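Local coordinates for Orf c02003 protein (PDB 2Q00) that is of unknown function but belongs to the archaeal PaREP1/PaREP8 family and folds as a single, all-helical chain, at residues E13-L18 against E28-A33; I43-K48 against K70-N75; I81-A86 against R112-F117. All blocks are in the same frame, centred on the assembly; numbering follows the deposited sequence.

Contact 1 of 3, residues E13-L18 against E28-A33; sequences EAEEFL and EKYYKA
OE1 of E15 accepts a hydrogen bond from OH of Y30, modelled very short, at 2.5 Å, so its exact length is doubtful. The same oxygen also has a long, weak ion pair with K108 of helix 101-122. It lies at the edge of the phenol, in the ring plane, with the carboxylate turned 71° from that plane. E15 starts out away from the partner helix, and its bend at chi2 (-82°) swings CD back toward the hydroxyl. L18 CD1 reaches the same rim, 4.2 Å from CZ of Y30, while the CB methyl of A14 covers the centre of one ring face. This is an antiparallel helical hairpin: helices 6-19 and 23-45 follow each other through a short turn, and their axes here run 164° apart at 8.4 Å. A residue as small as A14 suits so near an approach, its CB 3.5 Å from CB of K29. The K29 chain is bent throughout; CD lies 3.5 Å from CE2 of F17, approaching the ring obliquely, and NZ forms a salt bridge with OE1 of E13 at 3.6 Å. Beyond the hairpin, the Y30 ring meets that of Y11, and L89 of helix 79-95 touches its side chain.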
loop_
_atom_site.group_PDB
_atom_site.type_symbol
_atom_site.label_atom_id
_atom_site.label_comp_id
_atom_site.label_asym_id
_atom_site.label_seq_id
_atom_site.Cartn_x
_atom_site.Cartn_y
_atom_site.Cartn_z
ATOM N N GLU A 13 5.541 10.875 -3.075
ATOM C CA GLU A 13 6.985 10.683 -3.219
ATOM C C GLU A 13 7.288 9.575 -4.259
ATOM O O GLU A 13 8.296 9.644 -4.984
ATOM C CB GLU A 13 7.633 10.325 -1.870
ATOM C CG GLU A 13 7.382 11.325 -0.739
ATOM C CD GLU A 13 8.125 10.939 0.552
ATOM O OE1 GLU A 13 8.119 9.730 0.912
ATOM O OE2 GLU A 13 8.711 11.842 1.213
ATOM N N ALA A 14 6.425 8.559 -4.334
ATOM C CA ALA A 14 6.623 7.491 -5.316
ATOM C C ALA A 14 6.428 8.124 -6.702
ATOM O O ALA A 14 7.214 7.890 -7.618
ATOM C CB ALA A 14 5.623 6.359 -5.096
ATOM N N GLU A 15 5.384 8.938 -6.833
ATOM C CA GLU A 15 5.088 9.628 -8.082
ATOM C C GLU A 15 6.295 10.456 -8.551
ATOM O O GLU A 15 6.639 10.447 -9.732
ATOM C CB GLU A 15 3.886 10.553 -7.890
ATOM C CG GLU A 15 2.581 9.859 -7.558
ATOM C CD GLU A 15 1.872 9.327 -8.793
ATOM O OE1 GLU A 15 2.244 8.238 -9.290
ATOM O OE2 GLU A 15 0.942 10.007 -9.278
ATOM N N GLU A 16 6.937 11.167 -7.625
ATOM C CA GLU A 16 8.098 11.989 -7.969
ATOM C C GLU A 16 9.224 11.154 -8.571
ATOM O O GLU A 16 9.765 11.494 -9.624
ATOM C CB GLU A 16 8.631 12.729 -6.734
ATOM C CG GLU A 16 7.793 13.926 -6.292
ATOM C CD GLU A 16 8.426 14.708 -5.133
ATOM O OE1 GLU A 16 7.920 15.813 -4.822
ATOM O OE2 GLU A 16 9.422 14.221 -4.533
ATOM N N PHE A 17 9.582 10.073 -7.881
ATOM C CA PHE A 17 10.633 9.165 -8.329
ATOM C C PHE A 17 10.327 8.586 -9.701
ATOM O O PHE A 17 11.220 8.459 -10.544
ATOM C CB PHE A 17 10.797 8.022 -7.330
ATOM C CG PHE A 17 11.554 8.400 -6.101
ATOM C CD1 PHE A 17 12.853 8.893 -6.200
ATOM C CD2 PHE A 17 10.984 8.234 -4.841
ATOM C CE1 PHE A 17 13.582 9.219 -5.062
ATOM C CE2 PHE A 17 11.698 8.553 -3.687
ATOM C CZ PHE A 17 13.005 9.046 -3.794
ATOM N N LEU A 18 9.062 8.231 -9.911
ATOM C CA LEU A 18 8.619 7.664 -11.183
ATOM C C LEU A 18 8.909 8.688 -12.289
ATOM O O LEU A 18 9.527 8.369 -13.306
ATOM C CB LEU A 18 7.118 7.369 -11.122
ATOM C CG LEU A 18 6.535 6.283 -12.034
ATOM C CD1 LEU A 18 4.998 6.376 -12.023
ATOM C CD2 LEU A 18 7.069 6.445 -13.456
ATOM N N GLU A 28 9.254 1.090 -4.066
ATOM C CA GLU A 28 9.307 0.985 -2.619
ATOM C C GLU A 28 8.395 1.999 -1.928
ATOM O O GLU A 28 7.775 1.687 -0.910
ATOM C CB GLU A 28 10.752 1.135 -2.130
ATOM C CG GLU A 28 10.936 0.795 -0.647
ATOM C CD GLU A 28 10.076 -0.390 -0.184
ATOM O OE1 GLU A 28 10.082 -1.454 -0.845
ATOM O OE2 GLU A 28 9.388 -0.252 0.851
ATOM N N LYS A 29 8.299 3.208 -2.482
ATOM C CA LYS A 29 7.448 4.230 -1.883
ATOM C C LYS A 29 5.990 3.895 -2.104
ATOM O O LYS A 29 5.147 4.144 -1.228
ATOM C CB LYS A 29 7.765 5.615 -2.450
ATOM C CG LYS A 29 8.742 6.416 -1.595
ATOM C CD LYS A 29 10.179 5.987 -1.772
ATOM C CE LYS A 29 10.948 6.044 -0.453
ATOM N NZ LYS A 29 10.627 7.242 0.374
ATOM N N TYR A 30 5.690 3.334 -3.275
ATOM C CA TYR A 30 4.324 2.934 -3.585
ATOM C C TYR A 30 3.926 1.836 -2.616
ATOM O O TYR A 30 2.793 1.791 -2.150
ATOM C CB TYR A 30 4.214 2.408 -5.013
ATOM C CG TYR A 30 4.154 3.479 -6.081
ATOM C CD1 TYR A 30 3.113 4.405 -6.101
ATOM C CD2 TYR A 30 5.133 3.555 -7.082
ATOM C CE1 TYR A 30 3.041 5.383 -7.087
ATOM C CE2 TYR A 30 5.070 4.528 -8.082
ATOM C CZ TYR A 30 4.014 5.446 -8.079
ATOM O OH TYR A 30 3.911 6.415 -9.056
ATOM N N TYR A 31 4.862 0.937 -2.323
ATOM C CA TYR A 31 4.562 -0.145 -1.400
ATOM C C TYR A 31 4.334 0.425 0.003
ATOM O O TYR A 31 3.382 0.058 0.680
ATOM C CB TYR A 31 5.697 -1.165 -1.371
ATOM C CG TYR A 31 5.437 -2.298 -0.403
ATOM C CD1 TYR A 31 4.365 -3.176 -0.599
ATOM C CD2 TYR A 31 6.248 -2.484 0.720
ATOM C CE1 TYR A 31 4.110 -4.203 0.296
ATOM C CE2 TYR A 31 6.000 -3.510 1.620
ATOM C CZ TYR A 31 4.925 -4.365 1.402
ATOM O OH TYR A 31 4.641 -5.355 2.301
ATOM N N LYS A 32 5.217 1.318 0.438
ATOM C CA LYS A 32 5.071 1.941 1.750
ATOM C C LYS A 32 3.737 2.676 1.819
ATOM O O LYS A 32 3.092 2.688 2.859
ATOM C CB LYS A 32 6.224 2.909 2.022
ATOM C CG LYS A 32 7.521 2.212 2.384
ATOM C CD LYS A 32 8.625 3.208 2.690
ATOM C CE LYS A 32 9.910 2.517 3.158
ATOM N NZ LYS A 32 10.934 3.552 3.541
ATOM N N ALA A 33 3.327 3.279 0.705
ATOM C CA ALA A 33 2.048 3.976 0.647
ATOM C C ALA A 33 0.951 2.957 0.915
ATOM O O ALA A 33 -0.022 3.241 1.618
ATOM C CB ALA A 33 1.833 4.630 -0.742
#

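Contact 2 of 3, residues I43-K48 against K70-N75; sequences IENNLK and KLLRSN
N45 and N75 stand 8.1 Å apart and L47 and L71 8.5 Å apart, CA to CA, where the end of helix 23-45 faces the end of helix 62-71. A Schellman motif closes the first of these helices: N46, with its positive phi of 53°, is the C-prime residue, and the chain folds back so that L47 N turns to V42 O. L47 thereby becomes the N-cap position of helix 48-52, and its carbonyl oxygen is hydrogen-bonded by the T51 hydroxyl group. The turn also directs the L47 side chain across to the other segment. Its CD2 methyl lies 3.9 Å from CD2 of L72, the two side chains crossing obliquely, whereas L47 and L71 slide past each other in opposite directions. L72, the buried member, is also touched by L41 of helix 23-45. Near the surface the amides of N45 and N75 meet with their planes 68° apart, and N45 CG rests 4.0 Å from CD2 of L72. An alanine in place of N45 would probably leave the N75 amide without its neighbour across the contact and uncover part of the L72 methyl. On the L71 side the same L47 methyl, CD2, comes 3.9 Å from CB of L71.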
loop_
_atom_site.group_PDB
_atom_site.type_symbol
_atom_site.label_atom_id
_atom_site.label_comp_id
_atom_site.label_asym_id
_atom_site.label_seq_id
_atom_site.Cartn_x
_atom_site.Cartn_y
_atom_site.Cartn_z
ATOM N N ILE A 43 -7.027 0.529 11.575
ATOM C CA ILE A 43 -7.355 1.449 12.652
ATOM C C ILE A 43 -8.801 1.921 12.574
ATOM O O ILE A 43 -9.522 1.886 13.566
ATOM C CB ILE A 43 -6.435 2.687 12.614
ATOM C CG1 ILE A 43 -4.980 2.259 12.832
ATOM C CG2 ILE A 43 -6.876 3.708 13.656
ATOM C CD1 ILE A 43 -4.732 1.511 14.133
ATOM N N GLU A 44 -9.223 2.364 11.396
ATOM C CA GLU A 44 -10.592 2.839 11.226
ATOM C C GLU A 44 -11.634 1.733 11.405
ATOM O O GLU A 44 -12.582 1.891 12.174
ATOM C CB GLU A 44 -10.762 3.500 9.857
ATOM C CG GLU A 44 -9.953 4.779 9.690
ATOM C CD GLU A 44 -10.247 5.802 10.779
ATOM O OE1 GLU A 44 -11.436 6.179 10.937
ATOM O OE2 GLU A 44 -9.287 6.223 11.470
ATOM N N ASN A 45 -11.472 0.619 10.698
ATOM C CA ASN A 45 -12.419 -0.481 10.830
ATOM C C ASN A 45 -12.268 -1.110 12.203
ATOM O O ASN A 45 -13.042 -1.986 12.586
ATOM C CB ASN A 45 -12.188 -1.542 9.755
ATOM C CG ASN A 45 -12.826 -1.177 8.437
ATOM O OD1 ASN A 45 -12.381 -0.259 7.747
ATOM N ND2 ASN A 45 -13.887 -1.894 8.081
ATOM N N ASN A 46 -11.252 -0.664 12.929
ATOM C CA ASN A 46 -10.985 -1.157 14.270
ATOM C C ASN A 46 -10.878 -2.685 14.351
ATOM O O ASN A 46 -11.791 -3.369 14.827
ATOM C CB ASN A 46 -12.077 -0.657 15.218
ATOM C CG ASN A 46 -11.661 -0.728 16.671
ATOM O OD1 ASN A 46 -11.372 -1.804 17.198
ATOM N ND2 ASN A 46 -11.621 0.427 17.328
ATOM N N LEU A 47 -9.750 -3.216 13.889
ATOM C CA LEU A 47 -9.511 -4.654 13.914
ATOM C C LEU A 47 -8.489 -5.033 14.984
ATOM O O LEU A 47 -7.313 -5.258 14.685
ATOM C CB LEU A 47 -9.022 -5.131 12.546
ATOM C CG LEU A 47 -10.075 -5.506 11.503
ATOM C CD1 LEU A 47 -11.173 -4.458 11.422
ATOM C CD2 LEU A 47 -9.379 -5.675 10.162
ATOM N N LYS A 48 -8.953 -5.103 16.229
ATOM C CA LYS A 48 -8.107 -5.454 17.369
ATOM C C LYS A 48 -7.296 -6.718 17.089
ATOM O O LYS A 48 -6.133 -6.824 17.481
ATOM C CB LYS A 48 -8.972 -5.653 18.613
ATOM N N LYS A 70 -6.928 -9.472 3.868
ATOM C CA LYS A 70 -7.966 -10.496 3.793
ATOM C C LYS A 70 -9.137 -10.026 4.646
ATOM O O LYS A 70 -10.237 -9.762 4.136
ATOM C CB LYS A 70 -7.439 -11.840 4.315
ATOM N N LEU A 71 -8.876 -9.912 5.950
ATOM C CA LEU A 71 -9.879 -9.471 6.916
ATOM C C LEU A 71 -10.701 -8.274 6.447
ATOM O O LEU A 71 -11.864 -8.145 6.812
ATOM C CB LEU A 71 -9.212 -9.125 8.249
ATOM C CG LEU A 71 -8.948 -10.245 9.263
ATOM C CD1 LEU A 71 -8.179 -11.398 8.616
ATOM C CD2 LEU A 71 -8.176 -9.664 10.441
ATOM N N LEU A 72 -10.108 -7.405 5.632
ATOM C CA LEU A 72 -10.818 -6.221 5.147
ATOM C C LEU A 72 -11.717 -6.453 3.928
ATOM O O LEU A 72 -12.383 -5.523 3.451
ATOM C CB LEU A 72 -9.815 -5.106 4.837
ATOM C CG LEU A 72 -9.107 -4.473 6.033
ATOM C CD1 LEU A 72 -7.963 -3.590 5.561
ATOM C CD2 LEU A 72 -10.116 -3.670 6.849
ATOM N N ARG A 73 -11.734 -7.685 3.424
ATOM C CA ARG A 73 -12.555 -8.029 2.262
ATOM C C ARG A 73 -14.041 -7.754 2.520
ATOM O O ARG A 73 -14.818 -7.544 1.582
ATOM C CB ARG A 73 -12.351 -9.494 1.894
ATOM N N SER A 74 -14.425 -7.753 3.794
ATOM C CA SER A 74 -15.810 -7.500 4.185
ATOM C C SER A 74 -16.184 -6.031 3.963
ATOM O O SER A 74 -17.308 -5.719 3.555
ATOM C CB SER A 74 -16.007 -7.882 5.653
ATOM O OG SER A 74 -15.634 -9.235 5.876
ATOM N N ASN A 75 -15.238 -5.136 4.234
ATOM C CA ASN A 75 -15.453 -3.704 4.048
ATOM C C ASN A 75 -15.430 -3.370 2.554
ATOM O O ASN A 75 -16.264 -2.603 2.063
ATOM C CB ASN A 75 -14.365 -2.914 4.784
ATOM C CG ASN A 75 -14.430 -1.414 4.505
ATOM O OD1 ASN A 75 -14.139 -0.958 3.395
ATOM N ND2 ASN A 75 -14.811 -0.641 5.520
#

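Contact 3 of 3, residues I81-A86 against R112-F117; sequences ILWKSA and RKLVIF
L82 plugs one methyl, CD2, into the surface of helix 101-122, and the tight part of this contact is gathered round that single carbon. CD2 lies 3.7 Å from CE2 of F117, at the edge of the ring and in its plane, with the two side chains crossing at about a right angle. The same methyl is 3.9 Å from the backbone N of L114 and 4.1 Å from CB of L114, and it also meets CB of K113, so it touches backbone as well as side chains. Successive helices 79-95 and 101-122 are brought together here as neighbours in the helical bundle, their axes 9.7 Å apart with 125° between their directions; L82 and L114 mark the nearest backbones, 6.4 Å between CA atoms. Further in, the fit is looser: L114 CD2 approaches the edge of the W83 indole, 4.4 Å from CE3. That indole is nevertheless buried, set edge-to-face with F66 of helix 62-71 and against A34 and I38 of helix 23-45. Toward solvent the contact thins out through K113. With CG anti to the backbone N (chi1 -161°), K113 meets L82 with the base of its side chain, chiefly CB, and the extended chain carries NZ off to a salt bridge with E78. Alongside, S85 OG is hydrogen-bonded to D110 OD2, a polar tie between the same two helices. Between the two segments the interaction is purely apolar, which implies that shape and burial, rather than directed bonds, set how these turns meet.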
loop_
_atom_site.group_PDB
_atom_site.type_symbol
_atom_site.label_atom_id
_atom_site.label_comp_id
_atom_site.label_asym_id
_atom_site.label_seq_id
_atom_site.Cartn_x
_atom_site.Cartn_y
_atom_site.Cartn_z
ATOM N N ILE A 81 -6.914 -7.810 -3.255
ATOM C CA ILE A 81 -6.205 -7.895 -4.524
ATOM C C ILE A 81 -5.391 -6.640 -4.846
ATOM O O ILE A 81 -4.405 -6.718 -5.578
ATOM C CB ILE A 81 -7.161 -8.258 -5.674
ATOM C CG1 ILE A 81 -8.518 -7.604 -5.465
ATOM C CG2 ILE A 81 -7.351 -9.771 -5.718
ATOM C CD1 ILE A 81 -9.518 -7.900 -6.571
ATOM N N LEU A 82 -5.778 -5.492 -4.297
ATOM C CA LEU A 82 -5.004 -4.271 -4.512
ATOM C C LEU A 82 -3.711 -4.489 -3.736
ATOM O O LEU A 82 -2.615 -4.114 -4.176
ATOM C CB LEU A 82 -5.743 -3.050 -3.969
ATOM C CG LEU A 82 -6.773 -2.368 -4.877
ATOM C CD1 LEU A 82 -7.530 -3.405 -5.668
ATOM C CD2 LEU A 82 -7.730 -1.537 -4.034
ATOM N N TRP A 83 -3.839 -5.122 -2.580
ATOM C CA TRP A 83 -2.668 -5.406 -1.768
ATOM C C TRP A 83 -1.634 -6.272 -2.507
ATOM O O TRP A 83 -0.425 -6.036 -2.390
ATOM C CB TRP A 83 -3.071 -6.093 -0.456
ATOM C CG TRP A 83 -1.872 -6.476 0.340
ATOM C CD1 TRP A 83 -1.404 -7.738 0.569
ATOM C CD2 TRP A 83 -0.911 -5.578 0.923
ATOM N NE1 TRP A 83 -0.208 -7.680 1.253
ATOM C CE2 TRP A 83 0.115 -6.368 1.482
ATOM C CE3 TRP A 83 -0.820 -4.182 1.022
ATOM C CZ2 TRP A 83 1.222 -5.808 2.136
ATOM C CZ3 TRP A 83 0.279 -3.624 1.671
ATOM C CH2 TRP A 83 1.284 -4.440 2.219
ATOM N N LYS A 84 -2.094 -7.270 -3.265
ATOM C CA LYS A 84 -1.167 -8.136 -4.002
ATOM C C LYS A 84 -0.256 -7.299 -4.896
ATOM O O LYS A 84 0.963 -7.497 -4.910
ATOM C CB LYS A 84 -1.931 -9.161 -4.847
ATOM C CG LYS A 84 -2.710 -10.190 -4.023
ATOM C CD LYS A 84 -3.326 -11.279 -4.914
ATOM C CE LYS A 84 -4.154 -12.289 -4.109
ATOM N NZ LYS A 84 -5.369 -11.687 -3.469
ATOM N N SER A 85 -0.857 -6.362 -5.632
ATOM C CA SER A 85 -0.105 -5.459 -6.512
ATOM C C SER A 85 0.989 -4.733 -5.724
ATOM O O SER A 85 2.126 -4.561 -6.200
ATOM C CB SER A 85 -1.030 -4.411 -7.116
ATOM O OG SER A 85 -2.075 -5.020 -7.832
ATOM N N ALA A 86 0.634 -4.290 -4.521
ATOM C CA ALA A 86 1.587 -3.596 -3.678
ATOM C C ALA A 86 2.745 -4.560 -3.397
ATOM O O ALA A 86 3.924 -4.189 -3.500
ATOM C CB ALA A 86 0.905 -3.149 -2.349
ATOM N N ARG A 112 -2.952 3.427 -5.698
ATOM C CA ARG A 112 -3.708 4.672 -5.630
ATOM C C ARG A 112 -5.119 4.418 -5.113
ATOM O O ARG A 112 -5.603 5.107 -4.215
ATOM C CB ARG A 112 -3.808 5.328 -7.008
ATOM C CG ARG A 112 -4.175 6.816 -6.965
ATOM C CD ARG A 112 -4.951 7.271 -8.211
ATOM N NE ARG A 112 -4.692 8.670 -8.572
ATOM C CZ ARG A 112 -4.889 9.726 -7.776
ATOM N NH1 ARG A 112 -5.360 9.578 -6.538
ATOM N NH2 ARG A 112 -4.598 10.945 -8.221
ATOM N N LYS A 113 -5.774 3.420 -5.687
ATOM C CA LYS A 113 -7.139 3.065 -5.310
ATOM C C LYS A 113 -7.185 2.641 -3.849
ATOM O O LYS A 113 -8.146 2.898 -3.130
ATOM C CB LYS A 113 -7.633 1.921 -6.212
ATOM C CG LYS A 113 -9.147 1.743 -6.257
ATOM C CD LYS A 113 -9.561 0.853 -7.442
ATOM C CE LYS A 113 -11.075 0.665 -7.539
ATOM N NZ LYS A 113 -11.425 -0.286 -8.636
ATOM N N LEU A 114 -6.128 1.983 -3.415
ATOM C CA LEU A 114 -6.059 1.520 -2.048
ATOM C C LEU A 114 -5.890 2.720 -1.133
ATOM O O LEU A 114 -6.560 2.843 -0.111
ATOM C CB LEU A 114 -4.872 0.569 -1.906
ATOM C CG LEU A 114 -4.619 -0.041 -0.539
ATOM C CD1 LEU A 114 -5.901 -0.645 0.020
ATOM C CD2 LEU A 114 -3.520 -1.079 -0.676
ATOM N N VAL A 115 -4.995 3.615 -1.520
ATOM C CA VAL A 115 -4.720 4.794 -0.725
ATOM C C VAL A 115 -5.987 5.603 -0.490
ATOM O O VAL A 115 -6.300 5.951 0.649
ATOM C CB VAL A 115 -3.651 5.677 -1.403
ATOM C CG1 VAL A 115 -3.486 6.981 -0.655
ATOM C CG2 VAL A 115 -2.323 4.929 -1.443
ATOM N N ILE A 116 -6.727 5.877 -1.563
ATOM C CA ILE A 116 -7.947 6.663 -1.447
ATOM C C ILE A 116 -9.014 5.956 -0.625
ATOM O O ILE A 116 -9.759 6.601 0.100
ATOM C CB ILE A 116 -8.516 7.025 -2.828
ATOM C CG1 ILE A 116 -8.938 5.758 -3.564
ATOM C CG2 ILE A 116 -7.462 7.800 -3.633
ATOM C CD1 ILE A 116 -9.695 6.017 -4.860
ATOM N N PHE A 117 -9.094 4.636 -0.724
ATOM C CA PHE A 117 -10.077 3.922 0.068
ATOM C C PHE A 117 -9.810 4.245 1.531
ATOM O O PHE A 117 -10.734 4.542 2.286
ATOM C CB PHE A 117 -9.981 2.405 -0.149
ATOM C CG PHE A 117 -10.682 1.915 -1.392
ATOM C CD1 PHE A 117 -11.944 2.404 -1.738
ATOM C CD2 PHE A 117 -10.101 0.928 -2.193
ATOM C CE1 PHE A 117 -12.618 1.914 -2.864
ATOM C CE2 PHE A 117 -10.763 0.433 -3.313
ATOM C CZ PHE A 117 -12.024 0.921 -3.655
#

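Three places in one helical bundle illustrate how chemistry follows depth. Contact 3 is buried near the centre and apolar; contact 1 is partly buried and mixes charged, phenolic and alkyl groups; contact 2 lies at the surface, where leucines and amides join helix ends rather than helix flanks. Contacts 1 and 2 both use helix 23-45, yet they fall on opposite sides of the chain's centre, their own centres 24 Å apart. Contact 3 uses two other helices but touches contact 1, with Y31 CE1 3.4 Å from W83 CH2. Contacts 2 and 3 do not touch, their nearest atoms being about 6 Å apart, although helices 62-71 and 79-95 are consecutive.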